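Local atomic coordinates of kelch domain-containing protein (PDB entry 5C86), a protein that probably oxidises alcohols at a copper centre, as a fungal member of the galactose oxidase and glyoxal oxidase (AA5) family. Residues S177-K185 and H423-R431; M228-Y239 and T251-L259. One frame throughout, in Å; residues are numbered along the deposited sequence. Where two conformers were deposited one is given.

Contact 1: S177-K185 and H423-R431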
loop_
_atom_site.group_PDB
_atom_site.type_symbol
_atom_site.label_atom_id
_atom_site.label_comp_id
_atom_site.label_asym_id
_atom_site.label_seq_id
_atom_site.Cartn_x
_atom_site.Cartn_y
_atom_site.Cartn_z
ATOM N N SER A 177 13.914 -3.595 -8.800
ATOM C CA SER A 177 13.382 -3.199 -7.481
ATOM C C SER A 177 11.956 -2.607 -7.617
ATOM O O SER A 177 11.513 -2.240 -8.750
ATOM C CB SER A 177 14.328 -2.199 -6.869
ATOM O OG SER A 177 15.575 -2.915 -6.673
ATOM N N HIS A 178 11.279 -2.466 -6.484
ATOM C CA HIS A 178 9.935 -1.897 -6.390
ATOM C C HIS A 178 8.965 -2.557 -7.380
ATOM O O HIS A 178 8.128 -1.868 -7.976
ATOM C CB HIS A 178 9.926 -0.385 -6.571
ATOM C CG HIS A 178 10.926 0.339 -5.745
ATOM N ND1 HIS A 178 11.163 0.106 -4.421
ATOM C CD2 HIS A 178 11.772 1.309 -6.121
ATOM C CE1 HIS A 178 12.050 0.974 -3.984
ATOM N NE2 HIS A 178 12.489 1.676 -5.007
ATOM N N ALA A 179 9.041 -3.861 -7.535
ATOM C CA ALA A 179 8.068 -4.538 -8.389
ATOM C C ALA A 179 6.614 -4.282 -7.944
ATOM O O ALA A 179 6.317 -4.167 -6.708
ATOM C CB ALA A 179 8.327 -6.021 -8.418
ATOM N N TRP A 180 5.726 -4.181 -8.930
ATOM C CA TRP A 180 4.291 -3.961 -8.679
ATOM C C TRP A 180 3.650 -5.367 -8.429
ATOM O O TRP A 180 3.005 -5.898 -9.288
ATOM C CB TRP A 180 3.649 -3.260 -9.839
ATOM C CG TRP A 180 4.199 -1.965 -10.265
ATOM C CD1 TRP A 180 5.257 -1.275 -9.746
ATOM C CD2 TRP A 180 3.795 -1.251 -11.402
ATOM N NE1 TRP A 180 5.478 -0.120 -10.433
ATOM C CE2 TRP A 180 4.601 -0.082 -11.503
ATOM C CE3 TRP A 180 2.788 -1.443 -12.353
ATOM C CZ2 TRP A 180 4.396 0.882 -12.506
ATOM C CZ3 TRP A 180 2.603 -0.494 -13.330
ATOM C CH2 TRP A 180 3.387 0.628 -13.432
ATOM N N LEU A 181 3.838 -5.919 -7.265
ATOM C CA LEU A 181 3.368 -7.277 -6.943
ATOM C C LEU A 181 1.919 -7.290 -6.442
ATOM O O LEU A 181 1.512 -6.500 -5.554
ATOM C CB LEU A 181 4.200 -7.872 -5.889
ATOM C CG LEU A 181 5.726 -8.002 -6.118
ATOM C CD1 LEU A 181 6.388 -8.713 -4.965
ATOM C CD2 LEU A 181 5.991 -8.717 -7.422
ATOM N N TRP A 182 1.127 -8.130 -7.088
ATOM C CA TRP A 182 -0.284 -8.315 -6.712
ATOM C C TRP A 182 -0.563 -9.793 -6.506
ATOM O O TRP A 182 -0.601 -10.503 -7.500
ATOM C CB TRP A 182 -1.222 -7.657 -7.742
ATOM C CG TRP A 182 -1.108 -6.207 -7.676
ATOM C CD1 TRP A 182 -0.422 -5.376 -8.502
ATOM C CD2 TRP A 182 -1.562 -5.403 -6.584
ATOM N NE1 TRP A 182 -0.444 -4.091 -8.010
ATOM C CE2 TRP A 182 -1.145 -4.070 -6.842
ATOM C CE3 TRP A 182 -2.235 -5.689 -5.421
ATOM C CZ2 TRP A 182 -1.360 -3.058 -5.935
ATOM C CZ3 TRP A 182 -2.471 -4.707 -4.535
ATOM C CH2 TRP A 182 -2.013 -3.387 -4.790
ATOM N N SER A 183 -0.825 -10.175 -5.274
ATOM C CA SER A 183 -1.196 -11.556 -5.004
ATOM C C SER A 183 -2.537 -11.914 -5.564
ATOM O O SER A 183 -3.492 -11.087 -5.609
ATOM C CB SER A 183 -1.217 -11.803 -3.538
ATOM O OG SER A 183 0.070 -11.631 -2.992
ATOM N N TRP A 184 -2.630 -13.152 -6.067
ATOM C CA TRP A 184 -3.836 -13.603 -6.738
ATOM C C TRP A 184 -4.143 -15.098 -6.407
ATOM O O TRP A 184 -3.653 -15.610 -5.435
ATOM C CB TRP A 184 -3.754 -13.259 -8.234
ATOM C CG TRP A 184 -5.006 -13.292 -9.050
ATOM C CD1 TRP A 184 -5.254 -14.013 -10.267
ATOM C CD2 TRP A 184 -6.233 -12.581 -8.785
ATOM N NE1 TRP A 184 -6.508 -13.738 -10.731
ATOM C CE2 TRP A 184 -7.132 -12.886 -9.860
ATOM C CE3 TRP A 184 -6.632 -11.673 -7.796
ATOM C CZ2 TRP A 184 -8.361 -12.301 -9.944
ATOM C CZ3 TRP A 184 -7.917 -11.075 -7.902
ATOM C CH2 TRP A 184 -8.751 -11.432 -8.946
ATOM N N LYS A 185 -4.945 -15.732 -7.238
ATOM C CA LYS A 185 -5.498 -17.034 -6.919
ATOM C C LYS A 185 -4.410 -18.071 -6.717
ATOM O O LYS A 185 -3.388 -18.034 -7.451
ATOM C CB LYS A 185 -6.457 -17.419 -8.011
ATOM C CG LYS A 185 -7.673 -16.494 -8.115
ATOM C CD LYS A 185 -8.619 -16.872 -9.267
ATOM C CE LYS A 185 -9.764 -15.849 -9.394
ATOM N NZ LYS A 185 -10.849 -16.447 -10.267
ATOM N N HIS A 423 8.443 4.010 -0.391
ATOM C CA HIS A 423 9.063 4.008 -1.704
ATOM C C HIS A 423 8.127 3.689 -2.866
ATOM O O HIS A 423 8.580 3.156 -3.865
ATOM C CB HIS A 423 10.266 3.000 -1.749
ATOM C CG HIS A 423 11.451 3.427 -0.980
ATOM N ND1 HIS A 423 11.500 3.433 0.398
ATOM C CD2 HIS A 423 12.612 4.006 -1.404
ATOM C CE1 HIS A 423 12.648 3.996 0.784
ATOM N NE2 HIS A 423 13.336 4.309 -0.285
ATOM N N THR A 424 6.887 4.131 -2.728
ATOM C CA THR A 424 5.806 3.962 -3.715
ATOM C C THR A 424 5.203 2.581 -3.688
ATOM O O THR A 424 4.235 2.367 -4.446
ATOM C CB THR A 424 6.163 4.320 -5.234
ATOM O OG1 THR A 424 6.890 3.239 -5.841
ATOM C CG2 THR A 424 6.916 5.611 -5.319
ATOM N N VAL A 425 5.690 1.654 -2.839
ATOM C CA VAL A 425 5.289 0.258 -2.896
ATOM C C VAL A 425 4.262 0.019 -1.786
ATOM O O VAL A 425 4.532 0.285 -0.610
ATOM C CB VAL A 425 6.448 -0.725 -2.770
ATOM C CG1 VAL A 425 5.929 -2.150 -2.722
ATOM C CG2 VAL A 425 7.471 -0.456 -3.865
ATOM N N ASN A 426 3.092 -0.527 -2.118
ATOM C CA ASN A 426 2.073 -0.900 -1.169
ATOM C C ASN A 426 1.336 -2.090 -1.760
ATOM O O ASN A 426 0.309 -1.917 -2.471
ATOM C CB ASN A 426 1.131 0.232 -0.805
ATOM C CG ASN A 426 0.126 -0.160 0.231
ATOM O OD1 ASN A 426 -0.007 -1.366 0.563
ATOM N ND2 ASN A 426 -0.572 0.828 0.793
ATOM N N THR A 427 1.826 -3.308 -1.489
ATOM C CA THR A 427 1.159 -4.462 -1.987
ATOM C C THR A 427 -0.005 -4.924 -1.166
ATOM O O THR A 427 -0.754 -5.870 -1.596
ATOM C CB THR A 427 2.118 -5.663 -2.092
ATOM O OG1 THR A 427 2.458 -6.073 -0.773
ATOM C CG2 THR A 427 3.364 -5.244 -2.900
ATOM N N ASP A 428 -0.107 -4.374 0.052
ATOM C CA ASP A 428 -1.097 -4.800 1.009
ATOM C C ASP A 428 -2.491 -4.230 0.752
ATOM O O ASP A 428 -3.474 -4.782 1.246
ATOM C CB ASP A 428 -0.681 -4.413 2.412
ATOM C CG ASP A 428 0.386 -5.312 3.011
ATOM O OD1 ASP A 428 0.225 -6.560 3.176
ATOM O OD2 ASP A 428 1.474 -4.732 3.277
ATOM N N GLN A 429 -2.574 -3.060 0.094
ATOM C CA GLN A 429 -3.864 -2.450 -0.081
ATOM C C GLN A 429 -4.630 -3.097 -1.269
ATOM O O GLN A 429 -4.131 -3.157 -2.330
ATOM C CB GLN A 429 -3.813 -0.924 -0.257
ATOM C CG GLN A 429 -3.211 -0.464 -1.485
ATOM C CD GLN A 429 -3.377 1.098 -1.728
ATOM O OE1 GLN A 429 -4.320 1.813 -1.287
ATOM N NE2 GLN A 429 -2.460 1.578 -2.448
ATOM N N ARG A 430 -5.856 -3.436 -1.001
ATOM C CA ARG A 430 -6.817 -3.787 -2.020
ATOM C C ARG A 430 -8.183 -3.548 -1.505
ATOM O O ARG A 430 -8.448 -3.599 -0.300
ATOM C CB ARG A 430 -6.638 -5.267 -2.423
ATOM C CG ARG A 430 -6.832 -6.275 -1.320
ATOM C CD ARG A 430 -6.794 -7.716 -1.811
ATOM N NE ARG A 430 -5.478 -7.998 -2.398
ATOM C CZ ARG A 430 -5.215 -8.913 -3.357
ATOM N NH1 ARG A 430 -6.174 -9.791 -3.780
ATOM N NH2 ARG A 430 -3.982 -8.990 -3.812
ATOM N N ARG A 431 -9.102 -3.327 -2.412
ATOM C CA ARG A 431 -10.503 -3.118 -2.082
ATOM C C ARG A 431 -11.393 -4.226 -2.688
ATOM O O ARG A 431 -11.226 -4.587 -3.850
ATOM C CB ARG A 431 -11.004 -1.826 -2.665
ATOM C CG ARG A 431 -12.508 -1.621 -2.620
ATOM C CD ARG A 431 -12.888 -0.208 -3.079
ATOM N NE ARG A 431 -14.352 -0.034 -3.286
ATOM C CZ ARG A 431 -15.012 -0.451 -4.342
ATOM N NH1 ARG A 431 -14.387 -1.019 -5.365
ATOM N NH2 ARG A 431 -16.293 -0.224 -4.419
HETATM O O HOH W 1 -1.126 -8.151 -3.184
#
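Arg430 NH2 holds Ser183 O at 2.8 Å in a nearly straight bond (169°) that lies in the guanidinium plane, though tilted from the carbonyl plane. The same nitrogen donates to water 1, which also accepts from Ser183 N at 2.9 Å and donates to Thr427 O, so both backbone polar atoms of Ser183 are tied to the loop. A bend at chi3 (62°) turns the Arg430 guanidinium toward strand 181-183. Next to it, the six-membered ring of Trp182 presents its edge to Gln429 O, CZ3 at 3.2 Å, while the indole NE1 is hydrogen-bonded to Ser226 OG. Thr427 rests CG2 near Leu181 O and sends OG1 to Ser123 O. At the far end, His423 O sits 4.0 Å above the middle of the His178 ring, and His178 CE1 meets His423 CB at 3.5 Å; His178 NE2 is hydrogen-bonded to Tyr245 OH. Strand 181-183 is the first of a propeller blade, and 423-431 belongs to the E-set finger that, as in galactose oxidase, enters the propeller to supply the copper ligand His423. The guanidinium and water thus satisfy buried backbone groups, whereas buried Gln429 O has no hydrogen-bond partner in the model; the rim of the Trp182 ring lies against it.

Contact 2: M228-Y239 and T251-L259; sequences MYDAVAGKIFTY and TSNAHILTL
Ile236 and Leu257 exchange two backbone hydrogen bonds across antiparallel strands 235-239 and 254-258, the second and third of a four-stranded beta-propeller blade. Leu257 N to Ile236 O is 2.8 Å and almost straight (175°). Thr238 and His255 form the next hydrogen-bonded pair, and Leu259 N donates to Gly234 O at 2.9 Å just past the strand end. Phe237 and Tyr239, in non-hydrogen-bonded pairs, turn their backbone polar groups to the first strand, to Val227 and Val225; Lys235 N goes to Asp230 O beside a classic beta bulge at Tyr229 and Asp230. The side chains add their own bonds. Lys235 and Thr258 run side by side, and a bend at chi2 (-80°) helps bring NZ to Thr258 OG1, 2.8 Å away. Water 2 joins Thr238 OG1 to His255 ND1, 2.8 Å from each, lying in the plane of the imidazole at its edge; its bond to Asn253 O is weak. The face that carries Ile236 and Thr238 also has apolar contacts: Ile236 CD1 meets Leu259 CD1 at 3.6 Å, and Thr238 CG2 touches Leu257 CD1. Tyr239, at the end of its strand, brings OH to 3.3 Å from Ser252 CB, and that hydroxyl is hydrogen-bonded to Tyr276 O.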
loop_
_atom_site.group_PDB
_atom_site.type_symbol
_atom_site.label_atom_id
_atom_site.label_comp_id
_atom_site.label_asym_id
_atom_site.label_seq_id
_atom_site.Cartn_x
_atom_site.Cartn_y
_atom_site.Cartn_z
ATOM N N MET A 228 -4.964 -2.370 -6.550
ATOM C CA MET A 228 -6.053 -3.234 -6.828
ATOM C C MET A 228 -7.298 -2.636 -6.199
ATOM O O MET A 228 -7.571 -2.823 -5.034
ATOM C CB MET A 228 -5.777 -4.617 -6.279
ATOM C CG MET A 228 -6.826 -5.631 -6.716
ATOM S SD MET A 228 -6.488 -7.304 -6.179
ATOM C CE MET A 228 -5.246 -7.725 -7.382
ATOM N N TYR A 229 -8.089 -1.957 -7.009
ATOM C CA TYR A 229 -9.236 -1.224 -6.541
ATOM C C TYR A 229 -10.526 -2.054 -6.557
ATOM O O TYR A 229 -11.526 -1.642 -5.969
ATOM C CB TYR A 229 -9.418 0.082 -7.324
ATOM C CG TYR A 229 -9.816 -0.104 -8.756
ATOM C CD1 TYR A 229 -11.100 -0.281 -9.094
ATOM C CD2 TYR A 229 -8.859 -0.148 -9.735
ATOM C CE1 TYR A 229 -11.443 -0.469 -10.443
ATOM C CE2 TYR A 229 -9.143 -0.352 -11.069
ATOM C CZ TYR A 229 -10.454 -0.530 -11.375
ATOM O OH TYR A 229 -10.768 -0.659 -12.704
ATOM N N ASP A 230 -10.576 -3.191 -7.278
ATOM C CA ASP A 230 -11.730 -4.072 -7.181
ATOM C C ASP A 230 -11.193 -5.466 -7.323
ATOM O O ASP A 230 -11.023 -5.960 -8.468
ATOM C CB ASP A 230 -12.796 -3.751 -8.216
ATOM C CG ASP A 230 -14.002 -4.695 -8.114
ATOM O OD1 ASP A 230 -13.900 -5.763 -7.434
ATOM O OD2 ASP A 230 -15.066 -4.320 -8.660
ATOM N N ALA A 231 -10.868 -6.101 -6.205
ATOM C CA ALA A 231 -10.239 -7.412 -6.261
ATOM C C ALA A 231 -11.193 -8.507 -6.746
ATOM O O ALA A 231 -10.729 -9.481 -7.351
ATOM C CB ALA A 231 -9.694 -7.749 -4.937
ATOM N N VAL A 232 -12.470 -8.317 -6.541
ATOM C CA VAL A 232 -13.449 -9.313 -6.974
ATOM C C VAL A 232 -13.450 -9.395 -8.526
ATOM O O VAL A 232 -13.480 -10.490 -9.104
ATOM C CB VAL A 232 -14.825 -8.955 -6.397
ATOM C CG1 VAL A 232 -15.903 -9.868 -6.982
ATOM C CG2 VAL A 232 -14.843 -9.053 -4.874
ATOM N N ALA A 233 -13.291 -8.262 -9.169
ATOM C CA ALA A 233 -13.276 -8.174 -10.641
ATOM C C ALA A 233 -11.876 -8.278 -11.183
ATOM O O ALA A 233 -11.692 -8.200 -12.418
ATOM C CB ALA A 233 -13.923 -6.854 -11.070
ATOM N N GLY A 234 -10.865 -8.377 -10.294
ATOM C CA GLY A 234 -9.525 -8.515 -10.788
ATOM C C GLY A 234 -8.951 -7.231 -11.383
ATOM O O GLY A 234 -8.145 -7.305 -12.263
ATOM N N LYS A 235 -9.322 -6.071 -10.896
ATOM C CA LYS A 235 -8.996 -4.821 -11.517
ATOM C C LYS A 235 -7.878 -4.060 -10.786
ATOM O O LYS A 235 -7.956 -3.843 -9.546
ATOM C CB LYS A 235 -10.173 -3.894 -11.555
ATOM C CG LYS A 235 -11.401 -4.430 -12.267
ATOM C CD LYS A 235 -11.264 -4.297 -13.729
ATOM C CE LYS A 235 -12.563 -4.655 -14.445
ATOM N NZ LYS A 235 -12.297 -4.599 -15.887
ATOM N N ILE A 236 -6.841 -3.725 -11.537
ATOM C CA ILE A 236 -5.679 -2.961 -11.035
ATOM C C ILE A 236 -5.498 -1.678 -11.836
ATOM O O ILE A 236 -5.447 -1.739 -13.071
ATOM C CB ILE A 236 -4.436 -3.801 -11.044
ATOM C CG1 ILE A 236 -4.659 -5.117 -10.298
ATOM C CG2 ILE A 236 -3.233 -3.021 -10.516
ATOM C CD1 ILE A 236 -3.542 -6.064 -10.484
ATOM N N PHE A 237 -5.363 -0.539 -11.173
ATOM C CA PHE A 237 -5.088 0.718 -11.836
ATOM C C PHE A 237 -3.601 0.944 -11.760
ATOM O O PHE A 237 -2.963 0.656 -10.708
ATOM C CB PHE A 237 -5.762 1.834 -11.044
ATOM C CG PHE A 237 -5.303 3.225 -11.356
ATOM C CD1 PHE A 237 -5.719 3.876 -12.520
ATOM C CD2 PHE A 237 -4.560 3.919 -10.449
ATOM C CE1 PHE A 237 -5.361 5.145 -12.798
ATOM C CE2 PHE A 237 -4.187 5.243 -10.725
ATOM C CZ PHE A 237 -4.637 5.883 -11.864
ATOM N N THR A 238 -3.015 1.451 -12.839
ATOM C CA THR A 238 -1.566 1.786 -12.880
ATOM C C THR A 238 -1.356 3.138 -13.369
ATOM O O THR A 238 -2.146 3.624 -14.201
ATOM C CB THR A 238 -0.752 0.828 -13.753
ATOM O OG1 THR A 238 -1.038 1.062 -15.170
ATOM C CG2 THR A 238 -1.002 -0.644 -13.357
ATOM N N TYR A 239 -0.318 3.873 -12.891
ATOM C CA TYR A 239 -0.134 5.271 -13.268
ATOM C C TYR A 239 1.337 5.639 -13.243
ATOM O O TYR A 239 2.003 5.425 -12.245
ATOM C CB TYR A 239 -0.867 6.246 -12.310
ATOM C CG TYR A 239 -0.890 7.673 -12.809
ATOM C CD1 TYR A 239 -1.814 8.014 -13.772
ATOM C CD2 TYR A 239 0.003 8.613 -12.404
ATOM C CE1 TYR A 239 -1.875 9.269 -14.307
ATOM C CE2 TYR A 239 -0.026 9.890 -12.927
ATOM C CZ TYR A 239 -1.017 10.202 -13.852
ATOM O OH TYR A 239 -1.115 11.490 -14.395
ATOM N N THR A 251 5.876 9.873 -16.639
ATOM C CA THR A 251 4.678 9.983 -17.491
ATOM C C THR A 251 3.401 10.205 -16.713
ATOM O O THR A 251 3.374 10.118 -15.477
ATOM C CB THR A 251 4.448 8.725 -18.329
ATOM O OG1 THR A 251 3.820 7.693 -17.539
ATOM C CG2 THR A 251 5.679 8.244 -18.968
ATOM N N SER A 252 2.335 10.478 -17.467
ATOM C CA SER A 252 1.024 10.594 -16.958
ATOM C C SER A 252 0.186 9.434 -17.524
ATOM O O SER A 252 -1.049 9.538 -17.567
ATOM C CB SER A 252 0.387 11.967 -17.270
ATOM O OG SER A 252 0.483 12.234 -18.687
ATOM N N ASN A 253 0.831 8.360 -17.946
ATOM C CA ASN A 253 0.109 7.238 -18.531
ATOM C C ASN A 253 -0.701 6.520 -17.465
ATOM O O ASN A 253 -0.279 6.315 -16.333
ATOM C CB ASN A 253 1.041 6.236 -19.193
ATOM C CG ASN A 253 1.753 6.780 -20.418
ATOM O OD1 ASN A 253 1.409 7.813 -20.976
ATOM N ND2 ASN A 253 2.701 6.057 -20.849
ATOM N N ALA A 254 -1.901 6.087 -17.835
ATOM C CA ALA A 254 -2.933 5.533 -16.912
ATOM C C ALA A 254 -3.494 4.264 -17.623
ATOM O O ALA A 254 -3.916 4.339 -18.781
ATOM C CB ALA A 254 -3.958 6.505 -16.614
ATOM N N HIS A 255 -3.553 3.163 -16.910
ATOM C CA HIS A 255 -4.051 1.871 -17.439
ATOM C C HIS A 255 -4.892 1.175 -16.394
ATOM O O HIS A 255 -4.716 1.382 -15.171
ATOM C CB HIS A 255 -2.968 0.903 -17.859
ATOM C CG HIS A 255 -2.140 1.387 -18.986
ATOM N ND1 HIS A 255 -1.092 2.287 -18.840
ATOM C CD2 HIS A 255 -2.244 1.140 -20.321
ATOM C CE1 HIS A 255 -0.569 2.542 -20.041
ATOM N NE2 HIS A 255 -1.251 1.858 -20.954
ATOM N N ILE A 256 -5.888 0.402 -16.850
ATOM C CA ILE A 256 -6.561 -0.575 -16.017
ATOM C C ILE A 256 -6.246 -1.962 -16.528
ATOM O O ILE A 256 -6.459 -2.227 -17.708
ATOM C CB ILE A 256 -8.100 -0.344 -15.980
ATOM C CG1 ILE A 256 -8.493 0.918 -15.214
ATOM C CG2 ILE A 256 -8.812 -1.616 -15.452
ATOM C CD1 ILE A 256 -9.945 1.349 -15.444
ATOM N N LEU A 257 -5.761 -2.817 -15.647
ATOM C CA LEU A 257 -5.425 -4.216 -15.886
ATOM C C LEU A 257 -6.549 -5.049 -15.370
ATOM O O LEU A 257 -7.126 -4.746 -14.265
ATOM C CB LEU A 257 -4.148 -4.634 -15.157
ATOM C CG LEU A 257 -2.940 -3.727 -15.210
ATOM C CD1 LEU A 257 -1.713 -4.390 -14.614
ATOM C CD2 LEU A 257 -2.619 -3.014 -16.446
ATOM N N THR A 258 -6.948 -6.128 -16.117
ATOM C CA THR A 258 -7.988 -7.014 -15.635
ATOM C C THR A 258 -7.426 -8.405 -15.626
ATOM O O THR A 258 -6.996 -8.887 -16.671
ATOM C CB THR A 258 -9.262 -6.940 -16.548
ATOM O OG1 THR A 258 -9.771 -5.604 -16.644
ATOM C CG2 THR A 258 -10.357 -7.819 -15.990
ATOM N N LEU A 259 -7.390 -9.047 -14.473
ATOM C CA LEU A 259 -6.791 -10.333 -14.234
ATOM C C LEU A 259 -7.853 -11.349 -14.463
ATOM O O LEU A 259 -8.960 -11.193 -13.969
ATOM C CB LEU A 259 -6.255 -10.466 -12.793
ATOM C CG LEU A 259 -4.851 -9.817 -12.577
ATOM C CD1 LEU A 259 -4.822 -8.355 -12.945
ATOM C CD2 LEU A 259 -4.481 -9.982 -11.137
HETATM O O HOH W 2 0.015 3.347 -16.440
#

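The centres of contacts 1 and 2 lie about 12 Å apart, with contact 2 nested in the long chain loop that contact 1 closes. They meet at Arg430 and Arg431, where the loop runs into strand 431-438: Arg431 O is 2.8 Å from Ala231 N and Arg431 NH1 is 3.0 Å from Tyr229 O, both probable hydrogen bonds, while Arg430 NH1 packs 3.5 Å from Met228 SD. So the blade of contact 2 holds the chain at Arg430 and Arg431, while the blade of contact 1 lines the loop before it. At its other end contact 1 reaches the copper site, where the side chain of His423 comes within about 3 Å of those of His335 and Tyr120; no copper is bound in this model. Contact 2 lies away from that site.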